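Local coordinates for proline dipeptidase (PDB 3OOO), which is probably a manganese-dependent hydrolase of the M24B peptidase family, represented here by its N-terminal creatinase/prolidase domain, at residues H10-V15 with L45-D50; Q16-V21 with F93-V98. One frame throughout, in Å; residues are numbered along the deposited sequence.

Contact 1 (H10-V15 with L45-D50)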
# COMPACT_ATOMS: atom_id res chain seq x y z
N HIS A 10 -4.38 0.60 -25.70
CA HIS A 10 -4.27 -0.49 -26.67
C HIS A 10 -3.70 -1.75 -26.04
O HIS A 10 -4.11 -2.86 -26.38
CB HIS A 10 -3.44 -0.05 -27.88
CG HIS A 10 -4.16 0.90 -28.78
ND1 HIS A 10 -5.24 0.53 -29.55
CD2 HIS A 10 -3.95 2.22 -29.03
CE1 HIS A 10 -5.67 1.58 -30.23
NE2 HIS A 10 -4.90 2.61 -29.94
N HIS A 11 -2.77 -1.57 -25.10
CA HIS A 11 -2.17 -2.69 -24.38
C HIS A 11 -3.20 -3.46 -23.55
O HIS A 11 -3.10 -4.67 -23.41
CB HIS A 11 -1.04 -2.21 -23.49
CG HIS A 11 -0.51 -3.27 -22.57
ND1 HIS A 11 0.11 -4.41 -23.02
CD2 HIS A 11 -0.53 -3.36 -21.22
CE1 HIS A 11 0.46 -5.16 -21.99
NE2 HIS A 11 0.09 -4.55 -20.89
N LEU A 12 -4.17 -2.74 -22.99
CA LEU A 12 -5.25 -3.39 -22.26
C LEU A 12 -5.97 -4.42 -23.13
O LEU A 12 -6.41 -5.45 -22.62
CB LEU A 12 -6.23 -2.37 -21.69
CG LEU A 12 -5.73 -1.38 -20.63
CD1 LEU A 12 -6.82 -0.38 -20.30
CD2 LEU A 12 -5.26 -2.08 -19.36
N HIS A 13 -6.06 -4.16 -24.43
CA HIS A 13 -6.66 -5.13 -25.36
C HIS A 13 -5.87 -6.45 -25.43
O HIS A 13 -6.46 -7.52 -25.57
CB HIS A 13 -6.85 -4.55 -26.78
CG HIS A 13 -7.54 -3.22 -26.81
ND1 HIS A 13 -7.20 -2.23 -27.71
CD2 HIS A 13 -8.54 -2.71 -26.05
CE1 HIS A 13 -7.97 -1.17 -27.51
NE2 HIS A 13 -8.79 -1.44 -26.51
N SER A 14 -4.54 -6.36 -25.33
CA SER A 14 -3.67 -7.54 -25.40
C SER A 14 -3.87 -8.49 -24.23
O SER A 14 -3.60 -9.69 -24.34
CB SER A 14 -2.20 -7.12 -25.49
OG SER A 14 -1.97 -6.25 -26.59
N VAL A 15 -4.35 -7.95 -23.11
CA VAL A 15 -4.60 -8.75 -21.92
C VAL A 15 -6.10 -8.78 -21.61
O VAL A 15 -6.90 -8.19 -22.33
CB VAL A 15 -3.82 -8.21 -20.71
CG1 VAL A 15 -2.33 -8.19 -21.00
CG2 VAL A 15 -4.31 -6.82 -20.34
N LEU A 45 -6.09 7.87 -11.67
CA LEU A 45 -6.28 8.04 -13.10
C LEU A 45 -6.82 6.74 -13.66
O LEU A 45 -6.15 5.71 -13.61
CB LEU A 45 -4.95 8.39 -13.77
CG LEU A 45 -4.94 8.55 -15.30
CD1 LEU A 45 -5.80 9.72 -15.75
CD2 LEU A 45 -3.51 8.72 -15.79
N PHE A 46 -8.05 6.80 -14.16
CA PHE A 46 -8.73 5.63 -14.69
C PHE A 46 -8.56 5.57 -16.19
O PHE A 46 -9.02 6.46 -16.91
CB PHE A 46 -10.23 5.66 -14.33
CG PHE A 46 -10.50 5.65 -12.85
CD1 PHE A 46 -10.45 4.45 -12.13
CD2 PHE A 46 -10.79 6.83 -12.17
CE1 PHE A 46 -10.70 4.44 -10.76
CE2 PHE A 46 -11.04 6.82 -10.80
CZ PHE A 46 -11.00 5.63 -10.09
N VAL A 47 -7.87 4.53 -16.65
CA VAL A 47 -7.58 4.35 -18.07
C VAL A 47 -8.39 3.15 -18.57
O VAL A 47 -8.07 2.00 -18.28
CB VAL A 47 -6.07 4.15 -18.33
CG1 VAL A 47 -5.80 3.93 -19.82
CG2 VAL A 47 -5.29 5.35 -17.80
N TYR A 48 -9.48 3.45 -19.28
CA TYR A 48 -10.34 2.43 -19.86
C TYR A 48 -9.79 1.99 -21.20
O TYR A 48 -9.05 2.72 -21.85
CB TYR A 48 -11.75 2.98 -20.07
CG TYR A 48 -12.59 3.07 -18.83
CD1 TYR A 48 -13.25 1.94 -18.33
CD2 TYR A 48 -12.77 4.28 -18.17
CE1 TYR A 48 -14.05 2.02 -17.19
CE2 TYR A 48 -13.57 4.37 -17.04
CZ TYR A 48 -14.20 3.25 -16.55
OH TYR A 48 -14.99 3.35 -15.43
N GLU A 49 -10.19 0.79 -21.61
CA GLU A 49 -9.79 0.21 -22.89
C GLU A 49 -10.45 0.89 -24.09
O GLU A 49 -9.95 0.78 -25.21
CB GLU A 49 -10.14 -1.29 -22.90
CG GLU A 49 -11.65 -1.55 -22.73
CD GLU A 49 -12.04 -3.02 -22.68
OE1 GLU A 49 -11.21 -3.90 -22.98
OE2 GLU A 49 -13.21 -3.29 -22.33
N ASP A 50 -11.57 1.59 -23.86
CA ASP A 50 -12.48 1.99 -24.95
C ASP A 50 -12.91 3.46 -24.97
O ASP A 50 -13.82 3.82 -25.72
CB ASP A 50 -13.72 1.09 -24.91
CG ASP A 50 -14.47 1.18 -23.59
OD1 ASP A 50 -14.00 1.89 -22.67
OD2 ASP A 50 -15.54 0.52 -23.46

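Contact 2 (Q16-V21 with F93-V98)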
# COMPACT_ATOMS: atom_id res chain seq x y z
N GLN A 16 -6.46 -9.47 -20.53
CA GLN A 16 -7.87 -9.58 -20.15
C GLN A 16 -8.35 -8.38 -19.36
O GLN A 16 -9.40 -8.43 -18.72
CB GLN A 16 -8.11 -10.85 -19.34
CG GLN A 16 -9.47 -10.88 -18.64
CD GLN A 16 -9.68 -12.14 -17.83
OE1 GLN A 16 -8.82 -13.02 -17.77
NE2 GLN A 16 -10.84 -12.24 -17.19
N ALA A 17 -7.60 -7.28 -19.42
CA ALA A 17 -7.91 -6.11 -18.61
C ALA A 17 -8.80 -5.09 -19.32
O ALA A 17 -8.54 -4.71 -20.46
CB ALA A 17 -6.62 -5.44 -18.13
N GLU A 18 -9.84 -4.64 -18.62
CA GLU A 18 -10.75 -3.61 -19.12
C GLU A 18 -10.34 -2.22 -18.62
O GLU A 18 -10.76 -1.21 -19.17
CB GLU A 18 -12.20 -3.88 -18.70
CG GLU A 18 -12.78 -5.19 -19.23
CD GLU A 18 -12.54 -6.38 -18.30
OE1 GLU A 18 -11.90 -6.21 -17.24
OE2 GLU A 18 -13.01 -7.49 -18.64
N LEU A 19 -9.49 -2.20 -17.60
CA LEU A 19 -9.19 -0.96 -16.90
C LEU A 19 -7.82 -1.02 -16.23
O LEU A 19 -7.44 -2.06 -15.69
CB LEU A 19 -10.26 -0.71 -15.83
CG LEU A 19 -10.13 0.51 -14.91
CD1 LEU A 19 -10.32 1.81 -15.68
CD2 LEU A 19 -11.14 0.42 -13.78
N ALA A 20 -7.10 0.09 -16.27
CA ALA A 20 -5.92 0.30 -15.44
C ALA A 20 -6.16 1.52 -14.56
O ALA A 20 -6.71 2.53 -15.01
CB ALA A 20 -4.69 0.51 -16.30
N VAL A 21 -5.76 1.41 -13.30
CA VAL A 21 -5.95 2.49 -12.34
C VAL A 21 -4.57 2.91 -11.85
O VAL A 21 -3.87 2.12 -11.21
CB VAL A 21 -6.81 2.03 -11.14
CG1 VAL A 21 -7.00 3.18 -10.15
CG2 VAL A 21 -8.16 1.50 -11.59
N PHE A 93 -18.48 -0.21 -14.95
CA PHE A 93 -17.93 -1.08 -13.91
C PHE A 93 -17.96 -2.55 -14.31
O PHE A 93 -17.59 -3.42 -13.52
CB PHE A 93 -18.67 -0.87 -12.58
CG PHE A 93 -18.70 0.56 -12.14
CD1 PHE A 93 -17.63 1.10 -11.44
CD2 PHE A 93 -19.79 1.37 -12.44
CE1 PHE A 93 -17.64 2.43 -11.03
CE2 PHE A 93 -19.81 2.70 -12.04
CZ PHE A 93 -18.74 3.23 -11.34
N SER A 94 -18.42 -2.82 -15.53
CA SER A 94 -18.41 -4.18 -16.07
C SER A 94 -16.96 -4.63 -16.29
O SER A 94 -16.45 -4.58 -17.41
CB SER A 94 -19.20 -4.24 -17.38
OG SER A 94 -20.53 -3.78 -17.21
N VAL A 95 -16.30 -5.04 -15.21
CA VAL A 95 -14.90 -5.43 -15.26
C VAL A 95 -14.67 -6.87 -14.81
O VAL A 95 -15.48 -7.45 -14.07
CB VAL A 95 -13.98 -4.48 -14.43
CG1 VAL A 95 -14.00 -3.06 -14.99
CG2 VAL A 95 -14.36 -4.49 -12.95
N SER A 96 -13.58 -7.45 -15.28
CA SER A 96 -13.15 -8.77 -14.84
C SER A 96 -11.73 -8.69 -14.31
O SER A 96 -11.39 -9.36 -13.33
CB SER A 96 -13.24 -9.78 -15.98
OG SER A 96 -12.34 -9.46 -17.03
N LYS A 97 -10.90 -7.88 -14.96
CA LYS A 97 -9.51 -7.70 -14.56
C LYS A 97 -9.13 -6.22 -14.57
O LYS A 97 -9.32 -5.52 -15.57
CB LYS A 97 -8.57 -8.51 -15.46
CG LYS A 97 -7.12 -8.55 -14.97
CD LYS A 97 -6.25 -9.57 -15.71
CE LYS A 97 -5.58 -8.96 -16.94
NZ LYS A 97 -4.63 -9.91 -17.59
N VAL A 98 -8.61 -5.76 -13.44
CA VAL A 98 -8.17 -4.37 -13.31
C VAL A 98 -6.68 -4.36 -13.00
O VAL A 98 -6.22 -5.06 -12.09
CB VAL A 98 -8.94 -3.63 -12.19
CG1 VAL A 98 -8.49 -2.17 -12.11
CG2 VAL A 98 -10.45 -3.70 -12.40

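Contact 1 (H10-V15 with L45-D50)
One hydrogen bond carries the polar part of the join between helix 3-14 and the end of strand 44-48. His13 NE2 donates to the backbone oxygen Glu49 O over 2.8 Å, with an N-H...O angle of 151°. The acceptor sits at the edge of the imidazole, near the ring plane, whereas the donor stands above the carbonyl plane rather than on a lone pair. Chi1 of -50° sets the ring beside its own backbone N and lets its far nitrogen span the gap to the strand end. Arg9 donates to the same oxygen, so two side chains of one helix grip a carbonyl that has left the sheet.

Helix 3-14 covers one face of the mixed sheet of this N-terminal domain, and apolar packing accompanies the polar bridge. Leu12, buried and directed at the strand, lays its CD1 methyl 3.4 Å from Val47 O and reaches on toward Val47 CG1, at 4.5 Å. A branched aliphatic chain suits this place, since it covers backbone and valine at once.

Glu49 contributes mainly its aliphatic root: its CB lies 3.8 Å from His13 CD2. CG takes the crowded position between N and carbonyl carbon (chi1 61°), and the extended chain crosses the imidazole obliquely. The carboxylate, 4.9 Å from His13 NE2 at OE1, might still favour a protonated imidazole.

Contact 2 (Q16-V21 with F93-V98)
Glu18 points at the opposite segment and, bent at chi2 (89°), presents its carboxylate to the backbone where the loop at Ser96 enters strand 97-100 at Lys97. OE1 accepts two backbone N-H groups along nearly straight bonds (175° each): Lys97 N, 3.0 Å from Glu18 OE1, meets the syn lone pair of that oxygen, while Ser96 N approaches from above the carboxylate plane. The second oxygen accepts a hydrogen bond from the hydroxyl of Ser96, with OG 2.6 Å from Glu18 OE2, again on the syn side. Three bonds thus fix the group's rotation and, by stabilising negative charge, would favour the ionised form. Serine fits because its OG, placed between N and carbonyl carbon, can meet the acid while also receiving Gln16 NE2 at 3.2 Å; the Gln16 chain is extended, and Ser96 OG lies near the plane of its amide.

Lys97 crosses Gln16 obliquely. Its chain, bent at chi3, brings CE over the backbone, 3.6 Å from Ala17 N, and the small Ala17 methyl accommodates it. A weak, long ion pair with Glu122 engages its amine.

Deeper in, Leu19 and Val98 lie side by side pointing the same way, and Val21 crosses Val98 with CG2 3.7 Å from Val98 CG1; branched aliphatic chains suit this buried face, which helix 107-116 covers at Val21. Glu18 N donates to Lys97 O at 3.2 Å, nearly along the C=O axis, and leads into the pairing of strands 19-22 and 97-100, adjacent parallel strands of the mixed sheet in the creatinase/prolidase N-terminal domain.

How the contacts relate
Contacts 1 and 2 have centres 8 Å apart and meet in one mixed sheet, where strand 19-22 lies between antiparallel strand 44-48 and parallel strand 97-100. Their segments alternate along the chain: 10-15, 16-21, 45-50, 93-98. Helix 3-14 is followed, after a short loop, by strand 19-22, which lies between both partner strands. Probable backbone hydrogen bonds join the two sites, with Val47 N 2.8 Å from Ala20 O and Glu49 N 3.2 Å from Glu18 O. Leu12 also packs on Ala17, tying the helix to the connection that follows it. Together the contacts bring early and late parts of the N-terminal domain together in one sheet.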